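Local coordinates for uncharacterized protein (Thermus thermophilus HB8, PDB 6SCE) that cuts DNA as a nuclease of type III CRISPR defence once switched on by binding cyclic oligoadenylate, at residues Ala105-Val110 / Phe123-Glu128; Ala514-Gln519 / Phe546-Ala551; Leu225-Tyr230 / Gly258-Asp263; Gln51-Leu56 / Ala144-Glu149. All coordinates share one frame; numbering follows the deposited sequence.

Contact 1: residues Ala105-Val110 / Phe123-Glu128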
loop_
_atom_site.group_PDB
_atom_site.type_symbol
_atom_site.label_atom_id
_atom_site.label_comp_id
_atom_site.label_asym_id
_atom_site.label_seq_id
_atom_site.Cartn_x
_atom_site.Cartn_y
_atom_site.Cartn_z
ATOM N N ALA A 105 -32.841 2.558 -8.565
ATOM C CA ALA A 105 -31.455 2.163 -8.205
ATOM C C ALA A 105 -31.277 2.030 -6.725
ATOM O O ALA A 105 -31.804 2.817 -5.960
ATOM C CB ALA A 105 -30.455 3.162 -8.747
ATOM N N ARG A 106 -30.574 0.985 -6.302
ATOM C CA ARG A 106 -30.153 0.854 -4.916
ATOM C C ARG A 106 -28.625 0.869 -5.002
ATOM O O ARG A 106 -28.057 0.118 -5.773
ATOM C CB ARG A 106 -30.646 -0.434 -4.283
ATOM C CG ARG A 106 -32.160 -0.441 -3.976
ATOM C CD ARG A 106 -32.642 -1.729 -3.323
ATOM N NE ARG A 106 -34.100 -1.744 -3.097
ATOM C CZ ARG A 106 -35.026 -2.003 -4.031
ATOM N NH1 ARG A 106 -34.697 -2.296 -5.293
ATOM N NH2 ARG A 106 -36.319 -1.966 -3.707
ATOM N N VAL A 107 -27.980 1.716 -4.215
ATOM C CA VAL A 107 -26.529 1.876 -4.288
ATOM C C VAL A 107 -25.945 1.485 -2.947
ATOM O O VAL A 107 -26.437 1.893 -1.900
ATOM C CB VAL A 107 -26.153 3.327 -4.620
ATOM C CG1 VAL A 107 -24.638 3.482 -4.751
ATOM C CG2 VAL A 107 -26.839 3.756 -5.910
ATOM N N PHE A 108 -24.880 0.679 -2.977
ATOM C CA PHE A 108 -24.303 0.198 -1.745
ATOM C C PHE A 108 -22.805 -0.098 -1.883
ATOM O O PHE A 108 -22.259 -0.062 -2.973
ATOM C CB PHE A 108 -25.069 -1.037 -1.262
ATOM C CG PHE A 108 -24.823 -2.291 -2.058
ATOM C CD1 PHE A 108 -25.418 -2.485 -3.289
ATOM C CD2 PHE A 108 -24.071 -3.321 -1.521
ATOM C CE1 PHE A 108 -25.211 -3.640 -4.014
ATOM C CE2 PHE A 108 -23.867 -4.496 -2.227
ATOM C CZ PHE A 108 -24.460 -4.662 -3.473
ATOM N N LEU A 109 -22.188 -0.340 -0.744
ATOM C CA LEU A 109 -20.772 -0.744 -0.616
ATOM C C LEU A 109 -20.765 -1.978 0.255
ATOM O O LEU A 109 -21.693 -2.175 1.047
ATOM C CB LEU A 109 -20.004 0.302 0.208
ATOM C CG LEU A 109 -20.067 1.750 -0.152
ATOM C CD1 LEU A 109 -19.275 2.588 0.814
ATOM C CD2 LEU A 109 -19.499 1.846 -1.569
ATOM N N VAL A 110 -19.698 -2.761 0.177
ATOM C CA VAL A 110 -19.441 -3.828 1.147
ATOM C C VAL A 110 -18.116 -3.498 1.822
ATOM O O VAL A 110 -17.107 -3.216 1.167
ATOM C CB VAL A 110 -19.458 -5.232 0.521
ATOM C CG1 VAL A 110 -20.851 -5.535 0.016
ATOM C CG2 VAL A 110 -18.466 -5.393 -0.642
ATOM N N PHE A 123 -25.811 0.812 2.621
ATOM C CA PHE A 123 -26.678 1.294 1.559
ATOM C C PHE A 123 -26.643 2.795 1.617
ATOM O O PHE A 123 -26.744 3.386 2.687
ATOM C CB PHE A 123 -28.103 0.725 1.690
ATOM C CG PHE A 123 -28.148 -0.747 1.493
ATOM C CD1 PHE A 123 -28.291 -1.281 0.229
ATOM C CD2 PHE A 123 -27.934 -1.605 2.560
ATOM C CE1 PHE A 123 -28.268 -2.644 0.033
ATOM C CE2 PHE A 123 -27.923 -2.973 2.363
ATOM C CZ PHE A 123 -28.068 -3.481 1.093
ATOM N N LEU A 124 -26.425 3.404 0.462
ATOM C CA LEU A 124 -26.285 4.842 0.332
ATOM C C LEU A 124 -27.522 5.476 -0.301
ATOM O O LEU A 124 -27.759 6.641 -0.110
ATOM C CB LEU A 124 -25.077 5.166 -0.542
ATOM C CG LEU A 124 -23.760 4.491 -0.106
ATOM C CD1 LEU A 124 -22.627 5.053 -0.930
ATOM C CD2 LEU A 124 -23.500 4.697 1.363
ATOM N N TRP A 125 -28.294 4.690 -1.039
ATOM C CA TRP A 125 -29.426 5.200 -1.817
ATOM C C TRP A 125 -30.391 4.033 -2.102
ATOM O O TRP A 125 -29.927 2.937 -2.394
ATOM C CB TRP A 125 -28.915 5.760 -3.130
ATOM C CG TRP A 125 -29.982 6.378 -3.949
ATOM C CD1 TRP A 125 -30.681 5.801 -4.970
ATOM C CD2 TRP A 125 -30.505 7.687 -3.789
ATOM N NE1 TRP A 125 -31.593 6.686 -5.472
ATOM C CE2 TRP A 125 -31.522 7.849 -4.757
ATOM C CE3 TRP A 125 -30.213 8.744 -2.925
ATOM C CZ2 TRP A 125 -32.241 9.027 -4.893
ATOM C CZ3 TRP A 125 -30.943 9.920 -3.056
ATOM C CH2 TRP A 125 -31.938 10.048 -4.039
ATOM N N PRO A 126 -31.714 4.224 -2.015
ATOM C CA PRO A 126 -32.375 5.509 -1.754
ATOM C C PRO A 126 -32.372 5.911 -0.283
ATOM O O PRO A 126 -32.671 7.050 0.040
ATOM C CB PRO A 126 -33.818 5.258 -2.258
ATOM C CG PRO A 126 -34.032 3.806 -2.074
ATOM C CD PRO A 126 -32.680 3.159 -2.333
ATOM N N ARG A 127 -32.029 4.994 0.603
ATOM C CA ARG A 127 -32.019 5.291 2.024
ATOM C C ARG A 127 -30.705 4.849 2.621
ATOM O O ARG A 127 -30.180 3.808 2.253
ATOM C CB ARG A 127 -33.145 4.550 2.734
ATOM C CG ARG A 127 -34.514 5.169 2.507
ATOM C CD ARG A 127 -35.594 4.368 3.232
ATOM N NE ARG A 127 -35.687 3.000 2.712
ATOM C CZ ARG A 127 -36.254 2.655 1.552
ATOM N NH1 ARG A 127 -36.804 3.567 0.750
ATOM N NH2 ARG A 127 -36.265 1.377 1.182
ATOM N N GLU A 128 -30.197 5.622 3.562
ATOM C CA GLU A 128 -29.008 5.226 4.309
ATOM C C GLU A 128 -29.323 4.172 5.348
ATOM O O GLU A 128 -30.080 4.413 6.278
ATOM C CB GLU A 128 -28.344 6.434 4.971
ATOM C CG GLU A 128 -27.594 7.297 3.974
ATOM C CD GLU A 128 -26.465 8.076 4.627
ATOM O OE1 GLU A 128 -26.729 8.688 5.690
ATOM O OE2 GLU A 128 -25.331 8.055 4.072
#
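Trp125 holds CG anti to its backbone N (chi1 -176°), whereas Phe108 CG stands between its own N and carbonyl carbon (chi1 73°), leaving CB nearest Phe123. The Trp125 torsion sets the indole so that CD1, at the ring edge, meets Ala105 O at 3.3 Å, while NE1 is hydrogen-bonded to Arg102 O. Trp125 CB lies 4.0 Å from Val107 CB on the sheet face these residues share. On the face of Phe108 and Phe123, Phe108 CB lies 3.6 Å from Phe123 CD1; the ring planes are 28° from parallel, but the centroids, 5.5 Å apart, are so offset that little of one ring lies over the other. Helix 15-28 packs on this pair. Val107 N donates to Trp125 O at 2.9 Å, from above the carbonyl plane. Val107 O takes Leu124 N at 2.8 Å, in the carbonyl plane, and a weak bond from Trp125 N at 3.5 Å. Two successive residues facing one define a classic beta bulge, here in the antiparallel hairpin of strands 105-111 and 120-125.

Contact 2: residues Ala514-Gln519 / Phe546-Ala551; sequences APKGGQ and FFHRGA
Gln519 O is held by one hydrogen bond, from Phe547 N at 2.9 Å and nearly along the C=O axis, supplemented by a weaker CA-H...O contact from Phe546 CA at 3.1 Å. With Gln519 N bonded to Phe547 O at 3.1 Å, this is an antiparallel hydrogen-bonded pair, formed where strand 519-528 starts beside strand 541-548 in the C-terminal mixed sheet, probably the nuclease domain. The chain arrives from helix 499-513 through a Schellman motif, with Gly517 at positive phi and bonds from Gly518 N to Leu513 O and from Gly517 N to Ala514 O. His548 packs against this turn. With CG anti to the backbone N (chi1 -172°), its ring brings CE1 edge-on and in plane to Lys516 O at 3.5 Å, while NE2 meets Lys516 CE at 3.8 Å. An alanine in place of His548 would remove the imidazole from Lys516 and Gly518 and would probably loosen the turn against the strand. A CB on Gly518 would come within about 3.0 Å of His548 ND1, a clash. Gly550 O is hydrogen-bonded to an adenine N6 of the bound RNA. Arg549 lays its CG over the centre of the His548 imidazole, 3.6 Å above its plane.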
loop_
_atom_site.group_PDB
_atom_site.type_symbol
_atom_site.label_atom_id
_atom_site.label_comp_id
_atom_site.label_asym_id
_atom_site.label_seq_id
_atom_site.Cartn_x
_atom_site.Cartn_y
_atom_site.Cartn_z
ATOM N N ALA A 514 17.412 15.260 -12.012
ATOM C CA ALA A 514 17.343 16.692 -11.717
ATOM C C ALA A 514 16.727 17.518 -12.867
ATOM O O ALA A 514 15.775 18.266 -12.643
ATOM C CB ALA A 514 18.715 17.234 -11.325
ATOM N N PRO A 515 17.243 17.371 -14.102
ATOM C CA PRO A 515 16.574 18.041 -15.221
ATOM C C PRO A 515 15.051 17.861 -15.223
ATOM O O PRO A 515 14.332 18.787 -15.571
ATOM C CB PRO A 515 17.195 17.364 -16.447
ATOM C CG PRO A 515 18.582 17.018 -16.010
ATOM C CD PRO A 515 18.526 16.775 -14.518
ATOM N N LYS A 516 14.580 16.679 -14.824
ATOM C CA LYS A 516 13.157 16.330 -14.862
ATOM C C LYS A 516 12.399 16.562 -13.535
ATOM O O LYS A 516 11.267 16.117 -13.396
ATOM C CB LYS A 516 13.012 14.867 -15.305
ATOM C CG LYS A 516 13.518 14.609 -16.717
ATOM C CD LYS A 516 13.851 13.152 -16.973
ATOM C CE LYS A 516 12.662 12.246 -16.730
ATOM N NZ LYS A 516 12.940 10.849 -17.157
ATOM N N GLY A 517 13.011 17.256 -12.581
ATOM C CA GLY A 517 12.360 17.565 -11.310
ATOM C C GLY A 517 12.389 16.459 -10.251
ATOM O O GLY A 517 11.708 16.567 -9.223
ATOM N N GLY A 518 13.167 15.401 -10.488
ATOM C CA GLY A 518 13.302 14.300 -9.525
ATOM C C GLY A 518 14.411 14.596 -8.524
ATOM O O GLY A 518 15.296 15.418 -8.781
ATOM N N GLN A 519 14.361 13.926 -7.382
ATOM C CA GLN A 519 15.354 14.117 -6.329
ATOM C C GLN A 519 16.034 12.778 -6.008
ATOM O O GLN A 519 15.346 11.786 -5.748
ATOM C CB GLN A 519 14.679 14.680 -5.083
ATOM C CG GLN A 519 14.355 16.160 -5.174
ATOM C CD GLN A 519 15.453 17.034 -4.576
ATOM O OE1 GLN A 519 16.645 16.847 -4.861
ATOM N NE2 GLN A 519 15.057 17.985 -3.719
ATOM N N PHE A 546 15.545 7.670 -4.360
ATOM C CA PHE A 546 15.111 8.783 -5.186
ATOM C C PHE A 546 13.587 8.814 -5.288
ATOM O O PHE A 546 12.906 7.780 -5.111
ATOM C CB PHE A 546 15.829 8.851 -6.564
ATOM C CG PHE A 546 15.596 7.679 -7.474
ATOM C CD1 PHE A 546 16.404 6.555 -7.400
ATOM C CD2 PHE A 546 14.642 7.745 -8.481
ATOM C CE1 PHE A 546 16.214 5.488 -8.268
ATOM C CE2 PHE A 546 14.450 6.691 -9.361
ATOM C CZ PHE A 546 15.228 5.554 -9.250
ATOM N N PHE A 547 13.071 10.014 -5.544
ATOM C CA PHE A 547 11.634 10.239 -5.684
ATOM C C PHE A 547 11.392 10.885 -7.044
ATOM O O PHE A 547 12.067 11.846 -7.398
ATOM C CB PHE A 547 11.129 11.114 -4.535
ATOM C CG PHE A 547 9.653 11.359 -4.570
ATOM C CD1 PHE A 547 8.764 10.314 -4.425
ATOM C CD2 PHE A 547 9.152 12.643 -4.780
ATOM C CE1 PHE A 547 7.399 10.525 -4.490
ATOM C CE2 PHE A 547 7.786 12.863 -4.826
ATOM C CZ PHE A 547 6.910 11.802 -4.682
ATOM N N HIS A 548 10.481 10.318 -7.833
ATOM C CA HIS A 548 10.169 10.917 -9.120
ATOM C C HIS A 548 8.696 10.735 -9.427
ATOM O O HIS A 548 8.238 9.619 -9.604
ATOM C CB HIS A 548 11.019 10.289 -10.224
ATOM C CG HIS A 548 10.893 10.986 -11.542
ATOM N ND1 HIS A 548 11.042 12.348 -11.673
ATOM C CD2 HIS A 548 10.635 10.509 -12.785
ATOM C CE1 HIS A 548 10.861 12.685 -12.941
ATOM N NE2 HIS A 548 10.616 11.589 -13.636
ATOM N N ARG A 549 7.963 11.840 -9.447
ATOM C CA ARG A 549 6.572 11.864 -9.926
ATOM C C ARG A 549 5.574 10.915 -9.249
ATOM O O ARG A 549 4.720 10.362 -9.914
ATOM C CB ARG A 549 6.566 11.629 -11.435
ATOM C CG ARG A 549 7.336 12.737 -12.158
ATOM C CD ARG A 549 7.150 12.694 -13.654
ATOM N NE ARG A 549 5.746 12.774 -14.076
ATOM C CZ ARG A 549 5.014 13.887 -14.165
ATOM N NH1 ARG A 549 5.498 15.080 -13.829
ATOM N NH2 ARG A 549 3.762 13.798 -14.590
ATOM N N GLY A 550 5.654 10.737 -7.934
ATOM C CA GLY A 550 4.677 9.870 -7.215
ATOM C C GLY A 550 5.077 8.407 -7.039
ATOM O O GLY A 550 4.221 7.513 -6.689
ATOM N N ALA A 551 6.361 8.142 -7.298
ATOM C CA ALA A 551 6.947 6.843 -6.976
ATOM C C ALA A 551 8.269 7.050 -6.246
ATOM O O ALA A 551 9.143 7.800 -6.693
ATOM C CB ALA A 551 7.136 6.001 -8.216
#

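Contact 3: residues Leu225-Tyr230 / Gly258-Asp263; sequences LPVVPY and GVFLVD
Four backbone bonds form the first shell: Phe260 N to Pro226 O, Val228 N to Phe260 O, Val262 N to Val228 O and Tyr230 N to Val262 O, all 2.8 to 2.9 Å. On the Val228/Leu261 face Val228 CG1 meets Leu261 CD1 at 3.8 Å; Val228 CG2 presses on CG1 of Val259, just before strand 260-262, at 3.4 Å, a tight contact. On the opposite face Phe260 CD2 meets Leu225 CD2 at 3.7 Å. Tyr230, its CG between backbone N and carbonyl carbon (chi1 62°), lays the ring along the end of strand 260-262, CD2 3.1 Å from Val262 O and CE2 3.4 Å from Asp263 CA. An alanine here would lose these ring contacts and would probably loosen that strand's exit. Farther out, Phe247 meets the tyrosine ring edge-to-face, and Asp263 OD1 is held by Gly265 N and Lys232 NZ. Helices 206-220 and 268-276 back the Val228 and Phe260 faces. Adjacent parallel strands joined through helices 232-236 and 240-257 make a beta-alpha-beta crossover at the edge of a mixed sheet.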
loop_
_atom_site.group_PDB
_atom_site.type_symbol
_atom_site.label_atom_id
_atom_site.label_comp_id
_atom_site.label_asym_id
_atom_site.label_seq_id
_atom_site.Cartn_x
_atom_site.Cartn_y
_atom_site.Cartn_z
ATOM N N LEU A 225 -5.024 -10.583 6.436
ATOM C CA LEU A 225 -4.160 -10.196 7.531
ATOM C C LEU A 225 -3.113 -11.297 7.808
ATOM O O LEU A 225 -3.490 -12.434 8.041
ATOM C CB LEU A 225 -5.031 -9.995 8.772
ATOM C CG LEU A 225 -4.334 -9.390 9.979
ATOM C CD1 LEU A 225 -3.796 -8.006 9.685
ATOM C CD2 LEU A 225 -5.337 -9.347 11.118
ATOM N N PRO A 226 -1.809 -10.964 7.786
ATOM C CA PRO A 226 -0.806 -11.943 8.201
ATOM C C PRO A 226 -0.733 -11.937 9.722
ATOM O O PRO A 226 -0.282 -10.948 10.329
ATOM C CB PRO A 226 0.496 -11.404 7.592
ATOM C CG PRO A 226 0.116 -10.170 6.803
ATOM C CD PRO A 226 -1.178 -9.705 7.397
ATOM N N VAL A 227 -1.181 -13.015 10.323
ATOM C CA VAL A 227 -1.267 -13.097 11.779
ATOM C C VAL A 227 -0.115 -13.968 12.244
ATOM O O VAL A 227 -0.000 -15.101 11.785
ATOM C CB VAL A 227 -2.586 -13.708 12.233
ATOM C CG1 VAL A 227 -2.631 -13.766 13.765
ATOM C CG2 VAL A 227 -3.778 -12.925 11.698
ATOM N N VAL A 228 0.772 -13.414 13.079
ATOM C CA VAL A 228 1.980 -14.114 13.467
ATOM C C VAL A 228 2.107 -14.174 14.987
ATOM O O VAL A 228 2.386 -13.141 15.619
ATOM C CB VAL A 228 3.222 -13.471 12.859
ATOM C CG1 VAL A 228 4.499 -14.139 13.403
ATOM C CG2 VAL A 228 3.193 -13.629 11.349
ATOM N N PRO A 229 1.819 -15.343 15.578
ATOM C CA PRO A 229 2.002 -15.480 17.039
ATOM C C PRO A 229 3.479 -15.599 17.309
ATOM O O PRO A 229 4.156 -16.454 16.722
ATOM C CB PRO A 229 1.245 -16.760 17.385
ATOM C CG PRO A 229 0.342 -17.006 16.212
ATOM C CD PRO A 229 1.129 -16.518 15.033
ATOM N N TYR A 230 4.003 -14.686 18.119
ATOM C CA TYR A 230 5.427 -14.622 18.314
ATOM C C TYR A 230 5.927 -15.827 19.126
ATOM O O TYR A 230 5.163 -16.468 19.857
ATOM C CB TYR A 230 5.868 -13.273 18.887
ATOM C CG TYR A 230 5.334 -12.894 20.247
ATOM C CD1 TYR A 230 5.863 -13.453 21.400
ATOM C CD2 TYR A 230 4.331 -11.929 20.387
ATOM C CE1 TYR A 230 5.389 -13.080 22.649
ATOM C CE2 TYR A 230 3.865 -11.545 21.634
ATOM C CZ TYR A 230 4.397 -12.124 22.766
ATOM O OH TYR A 230 3.929 -11.757 24.012
ATOM N N GLY A 258 4.045 -5.090 7.754
ATOM C CA GLY A 258 2.598 -5.211 7.852
ATOM C C GLY A 258 2.068 -6.508 8.477
ATOM O O GLY A 258 0.963 -6.952 8.184
ATOM N N VAL A 259 2.832 -7.095 9.390
ATOM C CA VAL A 259 2.399 -8.295 10.101
ATOM C C VAL A 259 1.705 -7.934 11.394
ATOM O O VAL A 259 2.128 -7.006 12.107
ATOM C CB VAL A 259 3.633 -9.175 10.383
ATOM C CG1 VAL A 259 3.353 -10.214 11.455
ATOM C CG2 VAL A 259 4.073 -9.802 9.078
ATOM N N PHE A 260 0.655 -8.670 11.718
ATOM C CA PHE A 260 -0.039 -8.523 12.983
ATOM C C PHE A 260 0.593 -9.542 13.940
ATOM O O PHE A 260 0.237 -10.716 13.949
ATOM C CB PHE A 260 -1.526 -8.761 12.782
ATOM C CG PHE A 260 -2.380 -8.586 14.007
ATOM C CD1 PHE A 260 -2.167 -7.548 14.898
ATOM C CD2 PHE A 260 -3.418 -9.452 14.238
ATOM C CE1 PHE A 260 -2.988 -7.388 15.993
ATOM C CE2 PHE A 260 -4.249 -9.299 15.320
ATOM C CZ PHE A 260 -4.029 -8.261 16.202
ATOM N N LEU A 261 1.567 -9.066 14.703
ATOM C CA LEU A 261 2.298 -9.888 15.681
ATOM C C LEU A 261 1.505 -10.032 16.965
ATOM O O LEU A 261 1.163 -9.038 17.585
ATOM C CB LEU A 261 3.630 -9.235 15.974
ATOM C CG LEU A 261 4.668 -10.142 16.646
ATOM C CD1 LEU A 261 5.228 -11.118 15.634
ATOM C CD2 LEU A 261 5.783 -9.307 17.245
ATOM N N VAL A 262 1.206 -11.256 17.357
ATOM C CA VAL A 262 0.308 -11.509 18.465
ATOM C C VAL A 262 0.897 -12.431 19.516
ATOM O O VAL A 262 1.746 -13.302 19.241
ATOM C CB VAL A 262 -1.078 -12.063 18.030
ATOM C CG1 VAL A 262 -1.828 -11.059 17.163
ATOM C CG2 VAL A 262 -0.954 -13.398 17.319
ATOM N N ASP A 263 0.394 -12.242 20.725
ATOM C CA ASP A 263 0.785 -13.061 21.876
ATOM C C ASP A 263 0.091 -14.409 21.722
ATOM O O ASP A 263 -1.132 -14.468 21.705
ATOM C CB ASP A 263 0.388 -12.303 23.159
ATOM C CG ASP A 263 0.712 -13.058 24.453
ATOM O OD1 ASP A 263 1.095 -14.251 24.417
ATOM O OD2 ASP A 263 0.550 -12.406 25.508
#

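Contact 4: residues Gln51-Leu56 / Ala144-Glu149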
loop_
_atom_site.group_PDB
_atom_site.type_symbol
_atom_site.label_atom_id
_atom_site.label_comp_id
_atom_site.label_asym_id
_atom_site.label_seq_id
_atom_site.Cartn_x
_atom_site.Cartn_y
_atom_site.Cartn_z
ATOM N N GLN A 51 -10.968 -14.653 -13.606
ATOM C CA GLN A 51 -11.538 -15.742 -14.410
ATOM C C GLN A 51 -12.207 -16.779 -13.529
ATOM O O GLN A 51 -13.230 -17.318 -13.914
ATOM C CB GLN A 51 -10.506 -16.373 -15.368
ATOM C CG GLN A 51 -10.065 -15.400 -16.455
ATOM C CD GLN A 51 -11.243 -14.750 -17.196
ATOM O OE1 GLN A 51 -12.175 -15.438 -17.614
ATOM N NE2 GLN A 51 -11.219 -13.418 -17.327
ATOM N N ALA A 52 -11.661 -17.029 -12.341
ATOM C CA ALA A 52 -12.304 -17.927 -11.385
ATOM C C ALA A 52 -13.663 -17.378 -10.915
ATOM O O ALA A 52 -14.634 -18.111 -10.747
ATOM C CB ALA A 52 -11.383 -18.189 -10.222
ATOM N N PHE A 53 -13.743 -16.069 -10.738
ATOM C CA PHE A 53 -14.968 -15.429 -10.371
ATOM C C PHE A 53 -16.005 -15.589 -11.500
ATOM O O PHE A 53 -17.165 -15.940 -11.249
ATOM C CB PHE A 53 -14.698 -13.954 -10.074
ATOM C CG PHE A 53 -15.925 -13.122 -9.827
ATOM C CD1 PHE A 53 -16.891 -13.516 -8.922
ATOM C CD2 PHE A 53 -16.085 -11.903 -10.478
ATOM C CE1 PHE A 53 -18.016 -12.740 -8.695
ATOM C CE2 PHE A 53 -17.170 -11.101 -10.205
ATOM C CZ PHE A 53 -18.149 -11.520 -9.317
ATOM N N PHE A 54 -15.585 -15.364 -12.727
ATOM C CA PHE A 54 -16.479 -15.517 -13.869
ATOM C C PHE A 54 -16.963 -16.969 -14.060
ATOM O O PHE A 54 -18.122 -17.189 -14.382
ATOM C CB PHE A 54 -15.839 -14.995 -15.158
ATOM C CG PHE A 54 -15.654 -13.497 -15.192
ATOM C CD1 PHE A 54 -16.371 -12.660 -14.345
ATOM C CD2 PHE A 54 -14.761 -12.916 -16.095
ATOM C CE1 PHE A 54 -16.204 -11.280 -14.384
ATOM C CE2 PHE A 54 -14.605 -11.540 -16.123
ATOM C CZ PHE A 54 -15.331 -10.733 -15.271
ATOM N N ARG A 55 -16.104 -17.922 -13.753
ATOM C CA ARG A 55 -16.493 -19.335 -13.700
ATOM C C ARG A 55 -17.565 -19.604 -12.650
ATOM O O ARG A 55 -18.524 -20.323 -12.905
ATOM C CB ARG A 55 -15.243 -20.211 -13.464
ATOM C CG ARG A 55 -15.504 -21.695 -13.337
ATOM C CD ARG A 55 -14.226 -22.433 -12.946
ATOM N NE ARG A 55 -14.476 -23.841 -12.613
ATOM C CZ ARG A 55 -13.531 -24.731 -12.307
ATOM N NH1 ARG A 55 -13.875 -25.981 -12.031
ATOM N NH2 ARG A 55 -12.249 -24.376 -12.263
ATOM N N LEU A 56 -17.419 -19.022 -11.468
ATOM C CA LEU A 56 -18.425 -19.114 -10.454
ATOM C C LEU A 56 -19.737 -18.480 -10.912
ATOM O O LEU A 56 -20.812 -19.084 -10.754
ATOM C CB LEU A 56 -17.929 -18.459 -9.165
ATOM C CG LEU A 56 -18.890 -18.334 -8.007
ATOM C CD1 LEU A 56 -19.438 -19.686 -7.587
ATOM C CD2 LEU A 56 -18.188 -17.674 -6.827
ATOM N N ALA A 144 -11.642 -20.463 -1.481
ATOM C CA ALA A 144 -10.792 -21.431 -2.150
ATOM C C ALA A 144 -11.016 -21.425 -3.648
ATOM O O ALA A 144 -10.048 -21.490 -4.438
ATOM C CB ALA A 144 -11.001 -22.836 -1.578
ATOM N N ARG A 145 -12.263 -21.328 -4.085
ATOM C CA ARG A 145 -12.473 -21.367 -5.523
ATOM C C ARG A 145 -12.095 -20.021 -6.199
ATOM O O ARG A 145 -11.714 -20.006 -7.352
ATOM C CB ARG A 145 -13.881 -21.875 -5.897
ATOM C CG ARG A 145 -15.017 -20.961 -5.508
ATOM C CD ARG A 145 -16.376 -21.464 -6.024
ATOM N NE ARG A 145 -16.340 -21.649 -7.457
ATOM C CZ ARG A 145 -17.139 -22.428 -8.157
ATOM N NH1 ARG A 145 -18.153 -23.073 -7.569
ATOM N NH2 ARG A 145 -16.947 -22.503 -9.469
ATOM N N LEU A 146 -12.181 -18.911 -5.469
ATOM C CA LEU A 146 -11.828 -17.578 -6.000
ATOM C C LEU A 146 -10.346 -17.243 -5.918
ATOM O O LEU A 146 -9.852 -16.519 -6.768
ATOM C CB LEU A 146 -12.605 -16.479 -5.253
ATOM C CG LEU A 146 -14.136 -16.443 -5.481
ATOM C CD1 LEU A 146 -14.788 -15.341 -4.680
ATOM C CD2 LEU A 146 -14.408 -16.277 -6.961
ATOM N N TYR A 147 -9.654 -17.754 -4.898
ATOM C CA TYR A 147 -8.243 -17.413 -4.638
ATOM C C TYR A 147 -7.303 -18.596 -4.820
ATOM O O TYR A 147 -6.264 -18.480 -5.475
ATOM C CB TYR A 147 -8.052 -16.935 -3.210
ATOM C CG TYR A 147 -8.687 -15.600 -2.822
ATOM C CD1 TYR A 147 -9.368 -14.803 -3.746
ATOM C CD2 TYR A 147 -8.572 -15.133 -1.515
ATOM C CE1 TYR A 147 -9.909 -13.580 -3.360
ATOM C CE2 TYR A 147 -9.116 -13.914 -1.122
ATOM C CZ TYR A 147 -9.773 -13.138 -2.047
ATOM O OH TYR A 147 -10.301 -11.906 -1.659
ATOM N N LEU A 148 -7.625 -19.720 -4.186
ATOM C CA LEU A 148 -6.645 -20.800 -4.121
ATOM C C LEU A 148 -6.606 -21.627 -5.403
ATOM O O LEU A 148 -5.539 -21.845 -5.991
ATOM C CB LEU A 148 -6.902 -21.673 -2.916
ATOM C CG LEU A 148 -6.902 -20.932 -1.592
ATOM C CD1 LEU A 148 -7.084 -21.927 -0.469
ATOM C CD2 LEU A 148 -5.641 -20.102 -1.386
ATOM N N GLU A 149 -7.768 -22.040 -5.873
ATOM C CA GLU A 149 -7.837 -22.811 -7.104
ATOM C C GLU A 149 -7.153 -22.100 -8.278
ATOM O O GLU A 149 -6.309 -22.699 -8.953
ATOM C CB GLU A 149 -9.295 -23.182 -7.425
ATOM C CG GLU A 149 -9.462 -24.053 -8.661
ATOM C CD GLU A 149 -9.263 -23.295 -9.977
ATOM O OE1 GLU A 149 -9.709 -22.119 -10.091
ATOM O OE2 GLU A 149 -8.674 -23.883 -10.923
HETATM O O HOH W 1 -14.691 -20.659 -9.603
#
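This is a helix-helix contact between helix 44-59 and helix 140-148, whose short segments run nearly antiparallel (163° between N-to-C directions) with axes 8.6 Å apart at closest approach. Such closeness depends on a small residue: Ala52 CB rests 3.4 Å from Arg145 O, directly on the backbone of the partner. Leu146 CD2 then reaches Phe53 CA at 3.6 Å and Leu56 CD2 at 4.0 Å, extending the apolar seam, and Tyr18 of helix 15-28 packs on all three of these side chains. Helix 44-59 connects two neighbouring parallel strands, 33-38 and 64-67, of the Rossmann-like sheet, probably of a CARF domain, and helix 140-148 follows the last strand of that sheet. Arg145 sets CG between its backbone N and carbonyl carbon (chi1 67°) and bends at chi3, so that Leu56 CD1 lies over one guanidinium face, offset toward the rim. Water 1 sits in the guanidinium plane, accepting from Arg145 NE at 2.9 Å and donating to Ala52 O at 2.8 Å, an oxygen that also takes the helical bond from Leu56 N. Arg145 NH2 forms a salt bridge with Glu59, which would probably offset the nearby charge of Arg55. Arg55 NH2 and Glu149 OE2 make only a long salt bridge of 3.8 Å, their flat groups turned 71° apart. Tyr147 points away from the seam, and its OH is hydrogen-bonded to Asp13 OD1 and to an adenine N6 of the bound RNA.

From the N terminus, contact 4 opens first and closes a loop of 87 residues, tying helix 44-59 to helix 140-148, which follows the last strand of the first sheet. Contact 1 is nested inside that loop and pairs two strands of the same sheet, with 12 residues between its segments. Contact 3 follows in series and closes a largely helical loop of 27 residues in the six-stranded sheet. Contact 2 comes last, across 26 residues, joining the start of strand 519-528, just after helix 499-513, to the end of strand 541-548. No two loops cross and no two contacts touch: contacts 3 and 4 come nearest, about 9 Å between nearest atoms. Contact 2 lies across the chain's centre from both.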